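Local coordinates for HRDC domain-containing protein (Bifidobacterium adolescentis ATCC 15703, PDB 3CYM), which is uncharacterised but probably acts as a 3'-5' exonuclease of the ribonuclease D type on nucleic acid, with HRDC-like helical domains beside the nuclease domain, at residues 10-20 against 163-174; 123-131 against 380-388. All coordinates share one frame; numbering follows the deposited sequence. Where two conformers were deposited one is given.

Contact 1: residues 10-20 against 163-174; sequences LAEPREGVPNV and RDWRNYAALDVE. With NA (sodium ion), chain B.
E174 OE2 lies 3.1 Å from R14 CZ, over the centre of one guanidinium face. This salt bridge is one of charge alone: no N-H of the guanidinium points at the oxygen. The same OE2 accepts the backbone N of R14 at 3.1 Å, from above the carboxylate plane. The bend of E174 at chi2 turns its carboxylate back to the type I turn P13-G16. R14 also makes a salt bridge with E178. E174 OE1 makes one with K63 and accepts a hydrogen bond from a water that also donates to E15. R163 is covered on one face by V17 CG2, offset toward the rim. At its edge E12 OE2 makes a long salt bridge. The R166 guanidinium carries R163 CA over one face. Its NH1 donates to P18 O at 2.7 Å, from above the carbonyl plane, and the bond is bent (140°). R14 and R166 each have two conformers, so their guanidinium contacts are less certain.

N167 CG stands anti to the backbone N (chi1 -174°), and ND2 donates to A11 O at 2.9 Å, almost straight (177°). OD1 is buried against P13 CD at 3.2 Å and has no polar partner in the model. Between these groups, A170 CB touches P13 CG and P18 CD, and L171 packs on L10 and P13.

On the helix side away from the loop, D172 OD2 binds the sodium ion at 2.5 Å, with D44 and E46. Thus helix 163-174 carries a metal ligand of the probable exonuclease site, while its other side holds the loop through polar bonds.

Contact 2: residues 123-131 against 380-388; sequences IAARLLGLK and TRTPVEIVI
The CA atoms of G129 and T382 are the nearest pair, 5.2 Å apart, and G129 CA touches P383 CD. Each segment has a Schellman motif after a helix, at G129 (phi 97°) and at R381. P383 then takes the N-cap position of the short helix 384-387, and its O accepts from both I386 N and V387 N. P383 CD sits 3.0 Å from R126 O, a carbonyl of the last turn of the first helix.

R126 buries the largest share of the contact. Its side chain is bent at chi2 (-81°) and chi3, which folds the guanidinium back over I386. I386 CG1 lies over the centre of one face, 3.5 Å from R126 CZ. P383 CG meets R126 NH2 at 3.6 Å. In the conformers given, E385 reaches the guanidinium edge and forms a salt bridge through OE2 and NH1; the modelled separation is too short to be trusted. In these same conformers a water donates to E385 OE2 and accepts a weak bond from R126 NH2. Beside this, L127 CD2 touches I386 CG2 at 3.7 Å.

F133 makes a cation-pi contact with R126. K192 donates to L127 O and T380 O. W195 of helix 193-207 touches both L127 and T382, while V384 faces helix 360-380. The contact thus joins the end of helix 121-127, just after edge strand 117-120, to the C-terminal helical domain.

Overall arrangement
The two contacts lie apart in the fold. Their centres are 30 Å from each other, and their nearest atoms about 13 Å. Along the chain the segments alternate: 10-20, 123-131, 163-174, then 380-388. Contact 1 stays within the nuclease part, where the loop between strands 8-9 and 20-21 packs on helix 163-174 beside the mixed sheet. Contact 2 is between domains. It starts from helix 121-127, which follows strand 117-120 at one edge of that sheet; strand 20-21, which follows the loop of contact 1, forms the other edge. Contact 1 thus belongs to the metal-bearing nuclease domain, and contact 2 joins that domain to the C-terminal HRDC-like domain.

Contact 1: residues 10-20 against 163-174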
# COMPACT_ATOMS: atom_id res chain seq x y z
N LEU A 10 21.11 -13.66 8.21
CA LEU A 10 21.68 -13.48 6.89
C LEU A 10 21.98 -11.99 6.74
O LEU A 10 21.06 -11.19 6.54
CB LEU A 10 20.71 -13.98 5.82
CG LEU A 10 21.19 -14.08 4.38
CD1 LEU A 10 22.30 -15.09 4.23
CD2 LEU A 10 20.04 -14.47 3.46
N ALA A 11 23.26 -11.64 6.86
CA ALA A 11 23.73 -10.25 6.82
C ALA A 11 23.87 -9.67 5.41
O ALA A 11 23.69 -8.48 5.22
CB ALA A 11 25.07 -10.13 7.56
N GLU A 12 24.23 -10.52 4.45
CA GLU A 12 24.37 -10.13 3.05
C GLU A 12 23.86 -11.27 2.15
O GLU A 12 23.76 -12.40 2.61
CB GLU A 12 25.83 -9.85 2.71
CG GLU A 12 26.49 -8.71 3.48
CD GLU A 12 27.70 -8.15 2.77
OE1 GLU A 12 28.16 -8.77 1.77
OE2 GLU A 12 28.19 -7.08 3.20
N PRO A 13 23.53 -10.98 0.86
CA PRO A 13 23.25 -12.05 -0.09
C PRO A 13 24.46 -12.95 -0.32
O PRO A 13 25.60 -12.53 -0.09
CB PRO A 13 22.93 -11.29 -1.38
CG PRO A 13 22.48 -9.99 -0.94
CD PRO A 13 23.36 -9.66 0.22
N ARG A 14 24.19 -14.17 -0.78
CA ARG A 14 25.23 -15.17 -1.04
C ARG A 14 26.18 -14.70 -2.13
O ARG A 14 27.37 -14.98 -2.08
CB ARG A 14 24.61 -16.52 -1.42
CG ARG A 14 23.64 -17.08 -0.39
CD ARG A 14 22.88 -18.28 -0.92
NE ARG A 14 21.44 -18.14 -0.69
CZ ARG A 14 20.55 -17.86 -1.64
NH1 ARG A 14 20.95 -17.69 -2.89
NH2 ARG A 14 19.26 -17.75 -1.34
N GLU A 15 25.64 -13.96 -3.09
CA GLU A 15 26.42 -13.48 -4.23
C GLU A 15 27.08 -12.13 -3.95
O GLU A 15 27.82 -11.60 -4.78
CB GLU A 15 25.52 -13.38 -5.47
CG GLU A 15 25.70 -14.50 -6.50
CD GLU A 15 25.55 -15.90 -5.91
OE1 GLU A 15 26.35 -16.78 -6.29
OE2 GLU A 15 24.63 -16.14 -5.09
N GLY A 16 26.82 -11.58 -2.76
CA GLY A 16 27.37 -10.30 -2.36
C GLY A 16 26.41 -9.16 -2.64
O GLY A 16 25.34 -9.37 -3.24
N VAL A 17 26.79 -7.97 -2.20
CA VAL A 17 26.01 -6.75 -2.41
C VAL A 17 26.19 -6.29 -3.86
O VAL A 17 27.30 -6.00 -4.29
CB VAL A 17 26.42 -5.64 -1.43
CG1 VAL A 17 25.41 -4.51 -1.44
CG2 VAL A 17 26.55 -6.19 -0.03
N PRO A 18 25.08 -6.25 -4.63
CA PRO A 18 25.11 -5.84 -6.04
C PRO A 18 25.33 -4.34 -6.22
O PRO A 18 25.04 -3.55 -5.32
CB PRO A 18 23.72 -6.22 -6.56
CG PRO A 18 23.08 -7.00 -5.48
CD PRO A 18 23.73 -6.62 -4.20
N ASN A 19 25.86 -3.96 -7.39
CA ASN A 19 25.90 -2.58 -7.81
C ASN A 19 24.56 -2.24 -8.43
O ASN A 19 23.87 -3.12 -8.94
CB ASN A 19 26.99 -2.35 -8.85
CG ASN A 19 28.38 -2.71 -8.36
OD1 ASN A 19 28.61 -2.87 -7.16
ND2 ASN A 19 29.31 -2.85 -9.29
N VAL A 20 24.19 -0.97 -8.38
CA VAL A 20 22.95 -0.51 -8.99
C VAL A 20 23.09 -0.50 -10.53
O VAL A 20 24.15 -0.17 -11.07
CB VAL A 20 22.49 0.85 -8.39
CG1 VAL A 20 23.55 1.92 -8.57
CG2 VAL A 20 21.15 1.31 -8.96
N ARG A 163 25.91 1.56 0.35
CA ARG A 163 26.11 0.12 0.26
C ARG A 163 25.18 -0.68 1.18
O ARG A 163 24.71 -1.75 0.81
CB ARG A 163 27.57 -0.27 0.49
CG ARG A 163 27.92 -1.69 0.04
CD ARG A 163 29.39 -2.03 0.20
NE ARG A 163 29.56 -3.45 0.50
CZ ARG A 163 29.90 -4.38 -0.38
NH1 ARG A 163 30.02 -5.65 0.02
NH2 ARG A 163 30.12 -4.08 -1.66
N ASP A 164 24.91 -0.14 2.37
CA ASP A 164 23.98 -0.76 3.33
C ASP A 164 22.55 -0.86 2.80
O ASP A 164 21.88 -1.89 3.00
CB ASP A 164 23.96 0.02 4.65
CG ASP A 164 25.24 -0.12 5.44
OD1 ASP A 164 25.71 -1.27 5.63
OD2 ASP A 164 25.76 0.92 5.89
N TRP A 165 22.12 0.21 2.11
CA TRP A 165 20.78 0.30 1.52
C TRP A 165 20.63 -0.67 0.35
O TRP A 165 19.60 -1.33 0.21
CB TRP A 165 20.51 1.72 1.01
CG TRP A 165 20.39 2.79 2.06
CD1 TRP A 165 20.84 2.74 3.35
CD2 TRP A 165 19.81 4.09 1.89
NE1 TRP A 165 20.56 3.93 4.00
CE2 TRP A 165 19.93 4.77 3.12
CE3 TRP A 165 19.19 4.74 0.81
CZ2 TRP A 165 19.46 6.08 3.31
CZ3 TRP A 165 18.72 6.02 0.99
CH2 TRP A 165 18.86 6.69 2.23
N ARG A 166 21.67 -0.72 -0.49
CA ARG A 166 21.73 -1.66 -1.61
C ARG A 166 21.65 -3.09 -1.08
O ARG A 166 21.01 -3.94 -1.68
CB ARG A 166 23.01 -1.47 -2.43
CG ARG A 166 22.95 -0.30 -3.42
CD ARG A 166 24.10 -0.34 -4.42
NE ARG A 166 25.35 0.18 -3.86
CZ ARG A 166 26.39 -0.56 -3.49
NH1 ARG A 166 26.35 -1.88 -3.61
NH2 ARG A 166 27.48 0.01 -3.00
N ASN A 167 22.32 -3.33 0.05
CA ASN A 167 22.30 -4.62 0.74
C ASN A 167 20.90 -5.00 1.25
O ASN A 167 20.45 -6.14 1.06
CB ASN A 167 23.32 -4.62 1.88
CG ASN A 167 23.44 -5.97 2.55
OD1 ASN A 167 23.56 -6.99 1.89
ND2 ASN A 167 23.43 -5.97 3.88
N TYR A 168 20.22 -4.03 1.87
CA TYR A 168 18.82 -4.19 2.30
C TYR A 168 17.91 -4.54 1.13
O TYR A 168 17.09 -5.45 1.23
CB TYR A 168 18.31 -2.91 2.99
CG TYR A 168 16.82 -2.90 3.29
CD1 TYR A 168 16.32 -3.35 4.52
CD2 TYR A 168 15.89 -2.43 2.35
CE1 TYR A 168 14.95 -3.34 4.80
CE2 TYR A 168 14.52 -2.42 2.62
CZ TYR A 168 14.06 -2.87 3.84
OH TYR A 168 12.70 -2.86 4.10
N ALA A 169 18.05 -3.80 0.03
CA ALA A 169 17.21 -3.98 -1.14
C ALA A 169 17.45 -5.32 -1.83
O ALA A 169 16.51 -5.96 -2.31
CB ALA A 169 17.41 -2.83 -2.11
N ALA A 170 18.71 -5.75 -1.85
CA ALA A 170 19.08 -7.07 -2.35
C ALA A 170 18.54 -8.19 -1.46
O ALA A 170 17.96 -9.15 -1.96
CB ALA A 170 20.57 -7.17 -2.45
N LEU A 171 18.70 -8.04 -0.14
CA LEU A 171 18.22 -9.05 0.80
C LEU A 171 16.71 -9.28 0.75
O LEU A 171 16.24 -10.37 1.06
CB LEU A 171 18.71 -8.78 2.23
CG LEU A 171 20.15 -9.22 2.52
CD1 LEU A 171 20.63 -8.58 3.82
CD2 LEU A 171 20.30 -10.74 2.58
N ASP A 172 15.96 -8.26 0.33
CA ASP A 172 14.51 -8.37 0.18
C ASP A 172 14.00 -9.25 -0.98
O ASP A 172 12.85 -9.70 -0.94
CB ASP A 172 13.88 -6.99 0.12
CG ASP A 172 13.41 -6.50 1.47
OD1 ASP A 172 13.68 -7.15 2.50
OD2 ASP A 172 12.74 -5.44 1.50
N VAL A 173 14.83 -9.48 -1.99
CA VAL A 173 14.53 -10.45 -3.07
C VAL A 173 15.35 -11.74 -3.00
O VAL A 173 15.05 -12.70 -3.69
CB VAL A 173 14.67 -9.85 -4.49
CG1 VAL A 173 13.68 -8.75 -4.71
CG2 VAL A 173 16.10 -9.38 -4.74
N GLU A 174 16.37 -11.74 -2.14
CA GLU A 174 17.34 -12.84 -1.98
C GLU A 174 16.76 -14.23 -1.66
O GLU A 174 17.30 -15.24 -2.10
CB GLU A 174 18.40 -12.43 -0.93
CG GLU A 174 19.38 -13.50 -0.38
CD GLU A 174 20.41 -14.00 -1.39
OE1 GLU A 174 20.43 -13.53 -2.55
OE2 GLU A 174 21.22 -14.89 -1.02
NA NA B . 11.09 -3.91 0.49
O HOH W 1 22.73 -14.50 -3.68
O HOH W 2 28.33 -3.51 -4.61
O HOH W 3 11.22 -2.15 2.23
O HOH W 4 9.04 -5.06 0.62
O HOH W 5 9.50 -2.43 -0.44

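Contact 2: residues 123-131 against 380-388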
# COMPACT_ATOMS: atom_id res chain seq x y z
N ILE A 123 0.19 -13.35 1.01
CA ILE A 123 -1.11 -14.00 0.88
C ILE A 123 -1.07 -15.47 1.30
O ILE A 123 -1.91 -15.93 2.08
CB ILE A 123 -1.70 -13.80 -0.53
CG1 ILE A 123 -2.11 -12.33 -0.73
CG2 ILE A 123 -2.88 -14.74 -0.78
CD1 ILE A 123 -2.71 -12.00 -2.08
N ALA A 124 -0.07 -16.20 0.79
CA ALA A 124 0.19 -17.59 1.17
C ALA A 124 0.43 -17.78 2.67
O ALA A 124 -0.12 -18.71 3.26
CB ALA A 124 1.35 -18.14 0.37
N ALA A 125 1.21 -16.91 3.28
CA ALA A 125 1.46 -16.99 4.73
C ALA A 125 0.20 -16.86 5.58
O ALA A 125 0.04 -17.58 6.56
CB ALA A 125 2.50 -15.96 5.16
N ARG A 126 -0.69 -15.95 5.18
CA ARG A 126 -1.98 -15.70 5.85
C ARG A 126 -2.91 -16.90 5.76
O ARG A 126 -3.50 -17.34 6.75
CB ARG A 126 -2.71 -14.52 5.19
CG ARG A 126 -1.93 -13.26 5.01
CD ARG A 126 -1.88 -12.45 6.26
NE ARG A 126 -3.10 -11.68 6.52
CZ ARG A 126 -3.99 -11.98 7.46
NH1 ARG A 126 -5.06 -11.21 7.62
NH2 ARG A 126 -3.82 -13.03 8.25
N LEU A 127 -3.05 -17.44 4.54
CA LEU A 127 -3.85 -18.66 4.31
C LEU A 127 -3.35 -19.83 5.16
O LEU A 127 -4.15 -20.58 5.72
CB LEU A 127 -3.85 -19.06 2.84
CG LEU A 127 -4.73 -18.26 1.86
CD1 LEU A 127 -4.21 -18.50 0.47
CD2 LEU A 127 -6.19 -18.67 1.96
N LEU A 128 -2.03 -19.94 5.28
CA LEU A 128 -1.34 -20.92 6.13
C LEU A 128 -1.54 -20.68 7.62
O LEU A 128 -1.22 -21.53 8.45
CB LEU A 128 0.16 -20.91 5.81
CG LEU A 128 0.78 -22.04 4.98
CD1 LEU A 128 -0.26 -22.81 4.19
CD2 LEU A 128 1.87 -21.47 4.07
N GLY A 129 -2.02 -19.49 7.97
CA GLY A 129 -2.35 -19.18 9.35
C GLY A 129 -1.27 -18.42 10.08
O GLY A 129 -1.36 -18.27 11.30
N LEU A 130 -0.24 -17.95 9.37
CA LEU A 130 0.82 -17.16 9.99
C LEU A 130 0.33 -15.80 10.47
O LEU A 130 0.02 -14.90 9.68
CB LEU A 130 2.07 -17.00 9.12
CG LEU A 130 3.02 -18.18 8.88
CD1 LEU A 130 4.42 -17.61 8.72
CD2 LEU A 130 2.99 -19.20 10.00
N LYS A 131 0.29 -15.70 11.78
CA LYS A 131 -0.17 -14.55 12.55
C LYS A 131 0.68 -13.27 12.41
O LYS A 131 0.15 -12.16 12.44
CB LYS A 131 -0.27 -14.99 14.01
CG LYS A 131 0.37 -16.38 14.30
CD LYS A 131 1.92 -16.36 14.39
CE LYS A 131 2.49 -17.76 14.56
NZ LYS A 131 2.20 -18.66 13.40
N THR A 380 -10.82 -24.87 9.53
CA THR A 380 -9.85 -24.88 8.44
C THR A 380 -8.50 -24.25 8.82
O THR A 380 -7.57 -24.28 8.03
CB THR A 380 -10.39 -24.16 7.18
OG1 THR A 380 -10.50 -22.76 7.43
CG2 THR A 380 -11.76 -24.73 6.77
N ARG A 381 -8.41 -23.69 10.04
CA ARG A 381 -7.21 -23.00 10.54
C ARG A 381 -6.72 -21.89 9.59
O ARG A 381 -5.56 -21.84 9.18
CB ARG A 381 -6.11 -24.00 10.93
CG ARG A 381 -6.05 -24.27 12.42
CD ARG A 381 -5.79 -25.74 12.72
NE ARG A 381 -7.03 -26.51 12.74
CZ ARG A 381 -7.80 -26.68 13.82
NH1 ARG A 381 -8.92 -27.40 13.73
NH2 ARG A 381 -7.47 -26.14 14.98
N THR A 382 -7.66 -21.02 9.24
CA THR A 382 -7.44 -19.88 8.37
C THR A 382 -7.94 -18.67 9.17
O THR A 382 -8.96 -18.77 9.83
CB THR A 382 -8.29 -20.03 7.08
OG1 THR A 382 -8.17 -21.37 6.58
CG2 THR A 382 -7.85 -19.06 6.00
N PRO A 383 -7.18 -17.55 9.19
CA PRO A 383 -7.67 -16.34 9.85
C PRO A 383 -9.04 -15.92 9.31
O PRO A 383 -9.28 -16.00 8.10
CB PRO A 383 -6.61 -15.29 9.51
CG PRO A 383 -5.37 -16.08 9.29
CD PRO A 383 -5.82 -17.36 8.66
N VAL A 384 -9.93 -15.52 10.22
CA VAL A 384 -11.33 -15.23 9.88
C VAL A 384 -11.47 -14.13 8.80
O VAL A 384 -12.35 -14.20 7.94
CB VAL A 384 -12.19 -14.98 11.16
CG1 VAL A 384 -11.67 -13.79 11.96
CG2 VAL A 384 -13.66 -14.82 10.82
N GLU A 385 -10.56 -13.15 8.83
CA GLU A 385 -10.58 -12.07 7.85
C GLU A 385 -10.11 -12.54 6.47
O GLU A 385 -10.46 -11.92 5.48
CB GLU A 385 -9.79 -10.84 8.33
CG GLU A 385 -8.26 -10.91 8.22
CD GLU A 385 -7.58 -9.63 8.72
OE1 GLU A 385 -8.29 -8.67 9.09
OE2 GLU A 385 -6.33 -9.58 8.74
N ILE A 386 -9.35 -13.64 6.43
CA ILE A 386 -8.85 -14.24 5.18
C ILE A 386 -9.89 -15.17 4.53
O ILE A 386 -10.03 -15.20 3.30
CB ILE A 386 -7.47 -14.94 5.43
CG1 ILE A 386 -6.39 -13.89 5.71
CG2 ILE A 386 -7.02 -15.83 4.26
CD1 ILE A 386 -6.02 -12.97 4.50
N VAL A 387 -10.63 -15.91 5.37
CA VAL A 387 -11.75 -16.78 4.94
C VAL A 387 -12.72 -16.04 4.02
O VAL A 387 -13.10 -16.54 2.96
CB VAL A 387 -12.51 -17.37 6.17
CG1 VAL A 387 -13.74 -18.13 5.74
CG2 VAL A 387 -11.61 -18.30 6.96
N ILE A 388 -13.11 -14.83 4.43
CA ILE A 388 -13.86 -13.88 3.61
C ILE A 388 -13.69 -12.49 4.23
O ILE A 388 -13.54 -12.38 5.46
CB ILE A 388 -15.37 -14.27 3.47
CG1 ILE A 388 -16.08 -13.36 2.45
CG2 ILE A 388 -16.07 -14.33 4.83
CD1 ILE A 388 -17.27 -13.98 1.80
O HOH W 6 -5.34 -11.44 10.57